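Local coordinates for hydrolase, haloacid dehalogenase-like family (Pseudomonas syringae pv. tomato, PDB 3S6J), which belongs to the haloacid dehalogenase-like hydrolases, binds calcium, and probably acts as a sugar phosphatase, the crystallised chain comprising the hydrolase portion of a longer protein, at residues 23-28 with 42-47; 152-157 with 181-186; 188-193 with 213-218. One frame throughout, in Å; residues are numbered along the deposited sequence.

Interaction 1 of 3, residues 23-28 with 42-47; sequences QNVAAW and WRIHRK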
# COMPACT_ATOMS: atom_id res chain seq x y z
N GLN E 23 2.19 1.14 9.50
CA GLN E 23 1.93 0.79 10.89
C GLN E 23 0.44 1.01 11.20
O GLN E 23 -0.18 0.18 11.88
CB GLN E 23 2.84 1.59 11.84
CG GLN E 23 4.29 1.11 11.89
CD GLN E 23 5.10 1.49 10.65
OE1 GLN E 23 4.82 2.50 9.99
NE2 GLN E 23 6.11 0.69 10.34
N ASN E 24 -0.12 2.10 10.69
CA ASN E 24 -1.53 2.40 10.87
C ASN E 24 -2.36 1.26 10.28
O ASN E 24 -3.19 0.68 10.96
CB ASN E 24 -1.88 3.76 10.25
CG ASN E 24 -3.10 4.41 10.88
OD1 ASN E 24 -3.81 3.78 11.65
ND2 ASN E 24 -3.33 5.67 10.56
N VAL E 25 -2.09 0.90 9.03
CA VAL E 25 -2.75 -0.25 8.40
C VAL E 25 -2.72 -1.51 9.28
O VAL E 25 -3.75 -2.15 9.51
CB VAL E 25 -2.17 -0.56 6.98
CG1 VAL E 25 -2.91 -1.72 6.35
CG2 VAL E 25 -2.29 0.65 6.08
N ALA E 26 -1.54 -1.88 9.76
CA ALA E 26 -1.37 -3.10 10.56
C ALA E 26 -2.18 -3.02 11.85
O ALA E 26 -2.84 -4.00 12.24
CB ALA E 26 0.10 -3.33 10.85
N ALA E 27 -2.18 -1.85 12.47
CA ALA E 27 -2.97 -1.59 13.68
C ALA E 27 -4.47 -1.74 13.44
O ALA E 27 -5.18 -2.33 14.26
CB ALA E 27 -2.65 -0.20 14.24
N TRP E 28 -4.97 -1.17 12.33
CA TRP E 28 -6.38 -1.37 12.00
C TRP E 28 -6.69 -2.84 11.72
O TRP E 28 -7.73 -3.34 12.16
CB TRP E 28 -6.83 -0.47 10.85
CG TRP E 28 -7.12 0.91 11.32
CD1 TRP E 28 -6.43 2.04 11.01
CD2 TRP E 28 -8.14 1.31 12.25
NE1 TRP E 28 -6.96 3.12 11.66
CE2 TRP E 28 -8.02 2.70 12.43
CE3 TRP E 28 -9.15 0.62 12.93
CZ2 TRP E 28 -8.87 3.42 13.28
CZ3 TRP E 28 -10.01 1.34 13.76
CH2 TRP E 28 -9.86 2.72 13.93
N TRP E 42 -5.48 -4.11 1.64
CA TRP E 42 -5.54 -3.02 0.65
C TRP E 42 -6.77 -2.10 0.87
O TRP E 42 -6.67 -0.87 0.68
CB TRP E 42 -5.51 -3.56 -0.79
CG TRP E 42 -6.81 -4.18 -1.22
CD1 TRP E 42 -7.26 -5.44 -0.93
CD2 TRP E 42 -7.82 -3.57 -2.03
NE1 TRP E 42 -8.50 -5.64 -1.51
CE2 TRP E 42 -8.86 -4.51 -2.18
CE3 TRP E 42 -7.95 -2.31 -2.62
CZ2 TRP E 42 -10.03 -4.22 -2.90
CZ3 TRP E 42 -9.10 -2.03 -3.34
CH2 TRP E 42 -10.12 -2.99 -3.47
N ARG E 43 -7.90 -2.68 1.27
CA ARG E 43 -9.12 -1.92 1.58
C ARG E 43 -8.92 -1.01 2.79
O ARG E 43 -9.44 0.09 2.83
CB ARG E 43 -10.35 -2.85 1.80
CG ARG E 43 -10.48 -4.01 0.80
CD ARG E 43 -11.89 -4.63 0.73
NE ARG E 43 -12.73 -3.77 -0.10
CZ ARG E 43 -13.28 -4.11 -1.26
NH1 ARG E 43 -13.13 -5.32 -1.76
NH2 ARG E 43 -14.00 -3.22 -1.92
N ILE E 44 -8.18 -1.49 3.79
CA ILE E 44 -7.86 -0.64 4.95
C ILE E 44 -6.91 0.50 4.55
O ILE E 44 -7.06 1.64 5.00
CB ILE E 44 -7.25 -1.47 6.12
CG1 ILE E 44 -8.28 -2.50 6.63
CG2 ILE E 44 -6.82 -0.53 7.25
CD1 ILE E 44 -7.71 -3.64 7.48
N HIS E 45 -5.94 0.18 3.70
CA HIS E 45 -4.93 1.15 3.24
C HIS E 45 -5.61 2.27 2.46
O HIS E 45 -5.21 3.43 2.55
CB HIS E 45 -3.86 0.44 2.38
CG HIS E 45 -2.65 1.29 2.07
ND1 HIS E 45 -1.55 0.79 1.42
CD2 HIS E 45 -2.38 2.59 2.34
CE1 HIS E 45 -0.64 1.74 1.31
NE2 HIS E 45 -1.12 2.84 1.86
N ARG E 46 -6.65 1.92 1.72
CA ARG E 46 -7.40 2.91 0.93
C ARG E 46 -8.01 4.02 1.78
O ARG E 46 -8.20 5.14 1.30
CB ARG E 46 -8.55 2.22 0.16
CG ARG E 46 -8.18 1.62 -1.18
CD ARG E 46 -9.40 1.66 -2.13
NE ARG E 46 -10.63 1.11 -1.54
CZ ARG E 46 -11.67 0.65 -2.26
NH1 ARG E 46 -11.63 0.67 -3.59
NH2 ARG E 46 -12.74 0.17 -1.65
N LYS E 47 -8.36 3.71 3.03
CA LYS E 47 -9.07 4.66 3.89
C LYS E 47 -8.16 5.43 4.85
O LYS E 47 -8.59 6.35 5.54
CB LYS E 47 -10.15 3.94 4.71
CG LYS E 47 -11.07 3.00 3.93
CD LYS E 47 -11.88 3.72 2.84
CE LYS E 47 -13.05 2.84 2.37
NZ LYS E 47 -13.65 3.33 1.08
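Ile44 lays its CG2 methyl against the root of the Trp28 side chain, 3.6 Å from Trp28 CB, and also meets Val25. The contact joins two helices, 21-34 and 41-47, of the all-helical cap that haloacid dehalogenase-like hydrolases of this type insert after the first core strand. It illustrates how helices can cross steeply yet touch through a few branched residues: the short segments run at 123° to one another, with axes 9.3 Å apart, and the backbones approach most closely at Val25 and His45. Val25 divides its two methyls between neighbouring partners. With CG1 anti to the backbone N (chi1 -178°), that methyl is directed at Ile44 CG2, 4.2 Å away, while CG2 turns instead to the next residue, lying 3.9 Å from His45 CA. Trp28 takes part through its CB; the indole itself leads away and stacks on His79, reaching Met55 and Leu56 of helix 52-63. The His45 imidazole extends beyond the interface, where its NE2 is hydrogen-bonded to Gly193 O and its ND1 to Tyr22 OH of the second subunit, so both ring nitrogens are satisfied and the ring's rotation is fixed. On the remote side of helix 41-47, salt bridges from Arg43 and Arg46 to Glu62 tie it to helix 52-63. Back at the crossing, Val25 CG2 sits 4.0 Å from His45 CB, touching the imidazole ring obliquely.

Interaction 2 of 3, residues 152-157 with 181-186; sequences LFLAAA and RRCKAT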
# COMPACT_ATOMS: atom_id res chain seq x y z
N LEU E 152 -10.42 20.23 9.32
CA LEU E 152 -9.04 20.26 9.79
C LEU E 152 -8.20 21.36 9.11
O LEU E 152 -7.39 22.02 9.77
CB LEU E 152 -8.35 18.90 9.61
CG LEU E 152 -8.27 17.83 10.71
CD1 LEU E 152 -8.46 18.39 12.11
CD2 LEU E 152 -9.25 16.72 10.46
N PHE E 153 -8.36 21.52 7.80
CA PHE E 153 -7.50 22.44 7.06
C PHE E 153 -7.88 23.87 7.36
O PHE E 153 -7.02 24.75 7.43
CB PHE E 153 -7.57 22.16 5.56
CG PHE E 153 -6.98 20.82 5.16
CD1 PHE E 153 -6.07 20.18 5.98
CD2 PHE E 153 -7.32 20.22 3.96
CE1 PHE E 153 -5.52 18.95 5.62
CE2 PHE E 153 -6.77 19.00 3.59
CZ PHE E 153 -5.87 18.37 4.42
N LEU E 154 -9.18 24.10 7.52
CA LEU E 154 -9.72 25.40 7.88
C LEU E 154 -9.22 25.82 9.26
O LEU E 154 -8.81 26.96 9.45
CB LEU E 154 -11.26 25.36 7.86
CG LEU E 154 -11.87 25.04 6.48
CD1 LEU E 154 -13.36 24.91 6.54
CD2 LEU E 154 -11.45 26.08 5.45
N ALA E 155 -9.26 24.89 10.22
CA ALA E 155 -8.75 25.16 11.56
C ALA E 155 -7.26 25.44 11.52
O ALA E 155 -6.75 26.27 12.27
CB ALA E 155 -9.07 24.00 12.51
N ALA E 156 -6.56 24.76 10.62
CA ALA E 156 -5.12 24.95 10.44
C ALA E 156 -4.81 26.31 9.81
O ALA E 156 -3.93 27.03 10.29
CB ALA E 156 -4.54 23.84 9.60
N ALA E 157 -5.53 26.66 8.75
CA ALA E 157 -5.32 27.97 8.12
C ALA E 157 -5.55 29.04 9.17
O ALA E 157 -4.84 30.04 9.23
CB ALA E 157 -6.26 28.16 6.95
N ARG E 181 -9.46 20.36 -1.95
CA ARG E 181 -10.31 20.87 -3.01
C ARG E 181 -11.66 21.37 -2.47
O ARG E 181 -12.23 22.33 -2.97
CB ARG E 181 -10.51 19.79 -4.08
CG ARG E 181 -9.25 19.41 -4.85
CD ARG E 181 -8.56 20.66 -5.40
NE ARG E 181 -9.53 21.48 -6.10
CZ ARG E 181 -9.53 22.81 -6.16
NH1 ARG E 181 -8.58 23.53 -5.58
NH2 ARG E 181 -10.52 23.40 -6.83
N ARG E 182 -12.17 20.71 -1.44
CA ARG E 182 -13.45 21.10 -0.83
C ARG E 182 -13.43 22.48 -0.19
O ARG E 182 -14.45 23.15 -0.16
CB ARG E 182 -13.95 20.04 0.13
CG ARG E 182 -14.77 18.96 -0.57
CD ARG E 182 -15.03 17.74 0.30
NE ARG E 182 -15.95 18.05 1.38
CZ ARG E 182 -16.42 17.16 2.25
NH1 ARG E 182 -16.04 15.89 2.18
NH2 ARG E 182 -17.26 17.54 3.20
N CYS E 183 -12.26 22.92 0.28
CA CYS E 183 -12.13 24.29 0.76
C CYS E 183 -11.37 25.16 -0.24
O CYS E 183 -10.92 26.25 0.09
CB CYS E 183 -11.48 24.36 2.15
SG CYS E 183 -9.86 23.56 2.26
N LYS E 184 -11.24 24.65 -1.46
CA LYS E 184 -10.63 25.38 -2.56
C LYS E 184 -9.16 25.75 -2.32
O LYS E 184 -8.71 26.80 -2.78
CB LYS E 184 -11.46 26.64 -2.88
CG LYS E 184 -12.99 26.39 -3.06
CD LYS E 184 -13.26 25.14 -3.88
CE LYS E 184 -14.63 25.15 -4.57
NZ LYS E 184 -15.65 25.77 -3.74
N ALA E 185 -8.42 24.92 -1.59
CA ALA E 185 -6.99 25.14 -1.42
C ALA E 185 -6.24 24.42 -2.55
O ALA E 185 -6.82 23.69 -3.35
CB ALA E 185 -6.52 24.64 -0.06
N THR E 186 -4.93 24.62 -2.62
CA THR E 186 -4.16 23.94 -3.64
C THR E 186 -3.56 22.70 -3.02
O THR E 186 -2.88 22.79 -2.01
CB THR E 186 -3.04 24.83 -4.17
OG1 THR E 186 -3.62 26.04 -4.66
CG2 THR E 186 -2.27 24.12 -5.28
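The backbones come nearest at Leu154 and Cys183, whose CA atoms are 7.6 Å apart: a turn of helix 151-160 faces the point where the chain leaves helix 174-182. Cys183 carries nearly all of the second segment's share, and two consecutive residues of the helix meet it. Leu154 reaches across with one branch, its CD2 methyl lying 3.7 Å from Cys183 CB. Phe153 adds a looser touch at the base of its side chain. The sulfur stands between the backbone N and the carbonyl carbon of its own residue (chi1 56°), a rotation that places Cys183 SG between the two helix residues, 4.3 Å from Phe153 CB and 4.4 Å from Leu154 CD2. The Phe153 side chain also touches Val169 of the central sheet and Asp176 and Ala179 of helix 174-182, whereas Leu154 is exposed; the contact thus grades from core to surface within one pair of residues. Cys183 is the first residue to leave helical geometry, and the helix ends there in a Schellman motif. Lys184, with positive phi (62°), is its C-prime residue: Ala185 N pairs with Ala180 O, and Lys184 N makes a weak bond to Arg181 O. A further weak bond, Arg181 NH1 to Ala185 O at 2.8 Å, ties the last helical turn to the departing chain. Immediately afterwards Thr186 enters strand 186-190, pairing with Val169. Neighbouring helices packed on one face of a parallel sheet in this manner are typical of the Rossmann-like core of the haloacid dehalogenase superfamily.

Interaction 3 of 3, residues 188-193 with 213-218; sequences VGLLSG and LDLLNH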
# COMPACT_ATOMS: atom_id res chain seq x y z
N VAL E 188 -1.29 19.20 -3.06
CA VAL E 188 -0.09 18.58 -3.59
C VAL E 188 0.07 17.22 -2.91
O VAL E 188 -0.03 17.12 -1.67
CB VAL E 188 1.15 19.45 -3.32
CG1 VAL E 188 2.43 18.66 -3.51
CG2 VAL E 188 1.13 20.67 -4.23
N GLY E 189 0.27 16.17 -3.71
CA GLY E 189 0.27 14.82 -3.18
C GLY E 189 1.65 14.18 -3.14
O GLY E 189 2.48 14.46 -4.01
N LEU E 190 1.87 13.34 -2.13
CA LEU E 190 3.12 12.59 -1.95
C LEU E 190 2.86 11.10 -2.07
O LEU E 190 1.84 10.59 -1.57
CB LEU E 190 3.73 12.87 -0.57
CG LEU E 190 4.67 14.07 -0.37
CD1 LEU E 190 4.22 15.28 -1.12
CD2 LEU E 190 4.92 14.39 1.13
N LEU E 191 3.79 10.39 -2.71
CA LEU E 191 3.68 8.95 -2.89
C LEU E 191 4.05 8.15 -1.63
O LEU E 191 3.90 6.92 -1.59
CB LEU E 191 4.56 8.49 -4.06
CG LEU E 191 4.33 9.18 -5.41
CD1 LEU E 191 5.30 8.61 -6.46
CD2 LEU E 191 2.88 8.99 -5.87
N SER E 192 4.52 8.85 -0.59
CA SER E 192 5.11 8.19 0.58
C SER E 192 4.09 7.47 1.49
O SER E 192 4.49 6.72 2.41
CB SER E 192 6.00 9.15 1.37
OG SER E 192 5.39 10.42 1.54
N GLY E 193 2.81 7.69 1.24
CA GLY E 193 1.75 6.99 1.96
C GLY E 193 1.21 5.79 1.19
O GLY E 193 0.21 5.18 1.56
N LEU E 213 11.46 15.26 0.40
CA LEU E 213 12.70 15.68 -0.24
C LEU E 213 12.41 16.03 -1.68
O LEU E 213 12.90 17.05 -2.20
CB LEU E 213 13.78 14.59 -0.16
CG LEU E 213 15.17 14.88 -0.76
CD1 LEU E 213 15.87 16.03 -0.03
CD2 LEU E 213 16.07 13.64 -0.72
N ASP E 214 11.62 15.20 -2.34
CA ASP E 214 11.32 15.43 -3.74
C ASP E 214 10.56 16.73 -3.86
O ASP E 214 10.83 17.55 -4.74
CB ASP E 214 10.51 14.28 -4.34
CG ASP E 214 10.42 14.37 -5.85
OD1 ASP E 214 11.27 15.10 -6.43
OD2 ASP E 214 9.52 13.72 -6.45
N LEU E 215 9.61 16.93 -2.95
CA LEU E 215 8.83 18.16 -2.92
C LEU E 215 9.73 19.37 -2.66
O LEU E 215 9.62 20.41 -3.31
CB LEU E 215 7.74 18.06 -1.85
CG LEU E 215 7.03 19.33 -1.41
CD1 LEU E 215 6.43 20.07 -2.57
CD2 LEU E 215 5.95 18.94 -0.43
N LEU E 216 10.63 19.22 -1.69
CA LEU E 216 11.55 20.29 -1.32
C LEU E 216 12.36 20.75 -2.54
O LEU E 216 12.54 21.95 -2.75
CB LEU E 216 12.49 19.83 -0.20
CG LEU E 216 13.73 20.66 0.18
CD1 LEU E 216 13.42 22.13 0.46
CD2 LEU E 216 14.40 20.02 1.40
N ASN E 217 12.81 19.78 -3.33
CA ASN E 217 13.62 20.03 -4.52
C ASN E 217 12.84 20.70 -5.64
O ASN E 217 13.43 21.20 -6.58
CB ASN E 217 14.21 18.72 -5.04
CG ASN E 217 15.41 18.26 -4.23
OD1 ASN E 217 16.08 19.07 -3.60
ND2 ASN E 217 15.68 16.95 -4.24
N HIS E 218 11.51 20.71 -5.53
CA HIS E 218 10.67 21.33 -6.54
C HIS E 218 9.79 22.41 -5.94
O HIS E 218 8.78 22.81 -6.54
CB HIS E 218 9.78 20.29 -7.19
CG HIS E 218 10.55 19.26 -7.95
ND1 HIS E 218 10.73 19.32 -9.31
CD2 HIS E 218 11.23 18.17 -7.52
CE1 HIS E 218 11.48 18.30 -9.69
NE2 HIS E 218 11.78 17.58 -8.63
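Leu215 contributes the largest share of the buried surface, and it does so by presenting its two methyls to two different residues of strand 186-190. Leu215 CD1 faces Val188, at 4.3 Å from Val188 CG1; Leu215 CD2 faces Leu190, at 4.1 Å from Leu190 CD1. The fork is aimed by the first torsion, which sets Leu215 CG opposite the backbone N (chi1 165°) and projects the side chain from helix 212-217 onto the strand. Val188 and Leu190 are two residues apart in an extended chain. Val188 points at the helix directly. Leu190 starts out alongside, its CB directed neither at the helix nor away from it, and only its CD1 branch turns in, so that the two leucine side chains meet at about a right angle. This is a classic solution for covering one face of a parallel beta-sheet with a helix, here in the Rossmann-like core of a haloacid dehalogenase-like hydrolase, where strand 186-190 lies between strands 167-171 and 207-209. The backbone of Val188 is hydrogen-bonded to Val169 and Gly171, and that of Gly189 to Arg207 and Tyr209, which places the strand within the sheet. Leu215 also rests on Ile170, Tyr209 and Ile222, and Leu190 shares Ile170 with it. On the side of the metal site, the Leu190 side chain lies about 5 Å from that of Asp172, one of the three aspartates that hold a calcium ion.

Interaction 1 belongs to the helical cap, interactions 2 and 3 to the sheet-based core, with centres 24 Å (1 and 2), 21 Å (1 and 3) and 19 Å (2 and 3) apart. One place where cap and core meet is the hydrogen bond between His45 and Gly193, which bridges interactions 1 and 3 near the metal site formed by Asp12, Asp14 and Asp172. A bound calcium ion lies about 5 Å from the His45 side chain, which is about 6 Å from that of Asp172. Interaction 2 passes directly into interaction 3 along the chain, as helix 174-182 gives way to strand 186-190. Both 1 and 3 also reach across the dimer, where Trp42 of one subunit packs on Leu191 of the other.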